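Local coordinates for antibiotic biosynthesis monooxygenase family protein (Shewanella oneidensis, PDB 2BBE) that is of unconfirmed function but belongs to the antibiotic biosynthesis monooxygenase family, and so may act as a monooxygenase, at residues Q11-C16 / V65-D70. Residues are numbered along the deposited sequence; the frame is centred on the assembly and turned at random.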
loop_
_atom_site.group_PDB
_atom_site.type_symbol
_atom_site.label_atom_id
_atom_site.label_comp_id
_atom_site.label_asym_id
_atom_site.label_seq_id
_atom_site.Cartn_x
_atom_site.Cartn_y
_atom_site.Cartn_z
ATOM N N GLN A 11 -3.602 -11.154 -13.486
ATOM C CA GLN A 11 -2.833 -12.360 -13.835
ATOM C C GLN A 11 -1.325 -12.115 -13.848
ATOM O O GLN A 11 -0.551 -13.046 -14.065
ATOM C CB GLN A 11 -3.296 -12.925 -15.184
ATOM C CG GLN A 11 -4.753 -13.431 -15.179
ATOM C CD GLN A 11 -4.931 -14.734 -14.397
ATOM O OE1 GLN A 11 -6.055 -15.114 -14.041
ATOM N NE2 GLN A 11 -3.829 -15.428 -14.139
ATOM N N GLN A 12 -0.907 -10.867 -13.631
ATOM C CA GLN A 12 0.517 -10.529 -13.699
ATOM C C GLN A 12 1.188 -10.459 -12.323
ATOM O O GLN A 12 2.190 -11.136 -12.079
ATOM C CB GLN A 12 0.756 -9.209 -14.469
ATOM C CG GLN A 12 2.240 -8.811 -14.507
ATOM C CD GLN A 12 2.496 -7.411 -15.047
ATOM O OE1 GLN A 12 1.860 -6.994 -16.021
ATOM N NE2 GLN A 12 3.451 -6.675 -14.418
ATOM N N GLN A 13 0.665 -9.603 -11.447
ATOM C CA GLN A 13 1.306 -9.367 -10.146
ATOM C C GLN A 13 1.198 -10.598 -9.257
ATOM O O GLN A 13 0.251 -11.390 -9.385
ATOM C CB GLN A 13 0.726 -8.119 -9.473
ATOM C CG GLN A 13 1.045 -6.835 -10.263
ATOM C CD GLN A 13 0.421 -5.613 -9.638
ATOM O OE1 GLN A 13 0.308 -5.533 -8.416
ATOM N NE2 GLN A 13 0.010 -4.654 -10.465
ATOM N N ILE A 14 2.180 -10.771 -8.380
ATOM C CA ILE A 14 2.265 -11.984 -7.580
ATOM C C ILE A 14 2.226 -11.600 -6.117
ATOM O O ILE A 14 3.018 -10.757 -5.651
ATOM C CB ILE A 14 3.570 -12.793 -7.874
ATOM C CG1 ILE A 14 3.546 -13.351 -9.320
ATOM C CG2 ILE A 14 3.765 -13.914 -6.834
ATOM C CD1 ILE A 14 2.451 -14.403 -9.578
ATOM N N VAL A 15 1.286 -12.205 -5.408
ATOM C CA VAL A 15 1.167 -12.023 -3.960
ATOM C C VAL A 15 1.720 -13.280 -3.282
ATOM O O VAL A 15 1.516 -14.388 -3.776
ATOM C CB VAL A 15 -0.311 -11.734 -3.551
ATOM C CG1 VAL A 15 -0.532 -11.903 -2.003
ATOM C CG2 VAL A 15 -0.704 -10.297 -3.996
ATOM N N CYS A 16 2.438 -13.113 -2.181
ATOM C CA CYS A 16 2.894 -14.275 -1.418
ATOM C C CYS A 16 2.656 -14.070 0.057
ATOM O O CYS A 16 2.925 -12.976 0.606
ATOM C CB CYS A 16 4.392 -14.570 -1.671
ATOM S SG CYS A 16 5.046 -15.988 -0.725
ATOM N N VAL A 65 3.965 -10.850 4.366
ATOM C CA VAL A 65 2.941 -10.530 3.380
ATOM C C VAL A 65 3.645 -9.752 2.275
ATOM O O VAL A 65 4.224 -8.676 2.520
ATOM C CB VAL A 65 1.803 -9.699 4.025
ATOM C CG1 VAL A 65 0.873 -9.078 2.928
ATOM C CG2 VAL A 65 1.021 -10.604 5.023
ATOM N N GLU A 66 3.625 -10.314 1.065
ATOM C CA GLU A 66 4.510 -9.856 0.001
ATOM C C GLU A 66 3.741 -9.605 -1.289
ATOM O O GLU A 66 2.678 -10.214 -1.507
ATOM C CB GLU A 66 5.591 -10.929 -0.289
ATOM C CG GLU A 66 6.226 -11.589 0.952
ATOM C CD GLU A 66 7.186 -12.741 0.598
ATOM O OE1 GLU A 66 7.492 -12.951 -0.601
ATOM O OE2 GLU A 66 7.651 -13.435 1.537
ATOM N N LYS A 67 4.308 -8.746 -2.138
ATOM C CA LYS A 67 3.797 -8.516 -3.500
ATOM C C LYS A 67 4.948 -8.124 -4.423
ATOM O O LYS A 67 5.815 -7.316 -4.055
ATOM C CB LYS A 67 2.685 -7.450 -3.519
ATOM C CG LYS A 67 1.782 -7.496 -4.767
ATOM C CD LYS A 67 0.762 -6.326 -4.839
ATOM C CE LYS A 67 -0.380 -6.437 -3.818
ATOM N NZ LYS A 67 -1.424 -5.312 -3.957
ATOM N N PHE A 68 4.953 -8.710 -5.620
ATOM C CA PHE A 68 5.981 -8.491 -6.642
ATOM C C PHE A 68 5.318 -8.185 -7.974
ATOM O O PHE A 68 4.173 -8.589 -8.220
ATOM C CB PHE A 68 6.901 -9.726 -6.781
ATOM C CG PHE A 68 7.679 -10.015 -5.538
ATOM C CD1 PHE A 68 7.123 -10.803 -4.523
ATOM C CD2 PHE A 68 8.953 -9.453 -5.354
ATOM C CE1 PHE A 68 7.834 -11.046 -3.332
ATOM C CE2 PHE A 68 9.668 -9.677 -4.176
ATOM C CZ PHE A 68 9.111 -10.470 -3.168
ATOM N N VAL A 69 6.028 -7.448 -8.829
ATOM C CA VAL A 69 5.441 -6.979 -10.088
ATOM C C VAL A 69 5.016 -8.143 -11.007
ATOM O O VAL A 69 4.101 -8.002 -11.822
ATOM C CB VAL A 69 6.390 -5.994 -10.830
ATOM C CG1 VAL A 69 6.611 -4.724 -9.989
ATOM C CG2 VAL A 69 7.705 -6.653 -11.156
ATOM N N ASP A 70 5.685 -9.290 -10.870
ATOM C CA ASP A 70 5.376 -10.469 -11.700
ATOM C C ASP A 70 6.129 -11.680 -11.198
ATOM O O ASP A 70 6.891 -11.573 -10.252
ATOM C CB ASP A 70 5.639 -10.230 -13.202
ATOM C CG ASP A 70 7.082 -9.807 -13.520
ATOM O OD1 ASP A 70 8.042 -10.179 -12.823
ATOM O OD2 ASP A 70 7.246 -9.085 -14.526
#
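Side chains divide between the two faces of an antiparallel strand pair here, and Q12 adds a side-chain bond just past the end of the ladder. On one face, V15 and K67 form a non-hydrogen-bonded pair whose side chains cross obliquely. CG2 of V15, lying beside its own backbone N, meets K67 CG at 3.8 Å. In the lysine, CG anti to N (chi1 -160°) and an extended next torsion bring CD past OE1 of Q13, whose NE2 is hydrogen-bonded to A45 O and C47 O of the second subunit; the bend at chi3 then turns CE and NZ aside, and NZ is hydrogen-bonded to Q105 OE1. I14, C16, E66 and F68 occupy the other face. E66 runs out extended with its carboxylate alongside C16, OE1 coming to 3.7 Å from C16 CB; the same oxygen lies in the plane of the F68 ring, at its edge. Two hydrogen-bonded pairs fix this register. I14 and F68 exchange two bonds that lie in the carbonyl planes, the one from I14 N to F68 O (3.0 Å) nearly straight, the return one from F68 N to I14 O more bent, whereas C16 N reaches E66 O from above the carbonyl plane.

Beyond F68 the strand pairing gives way to side-chain bonding. Q12, extended with CG anti to its backbone N (chi1 178°), delivers NE2 to the carbonyl O of V69 at 3.0 Å, with the acceptor near its amide plane. Its CG also packs on D70 CB, and D70 CA makes a CA-H...O contact with Q12 O at 3.3 Å. D70 holds its carboxylate in the crowded position between N and C (chi1 57°), where OD1 N-caps helix 71-78 at A73 N.

The pair forms the centre of the four-stranded sheet of a ferredoxin-like, dimeric alpha-beta barrel fold, with strands 47-55 and 95-107 on either side. Helix 71-78 covers the I14, C16 and E66 face through F74, with I71 also against I14.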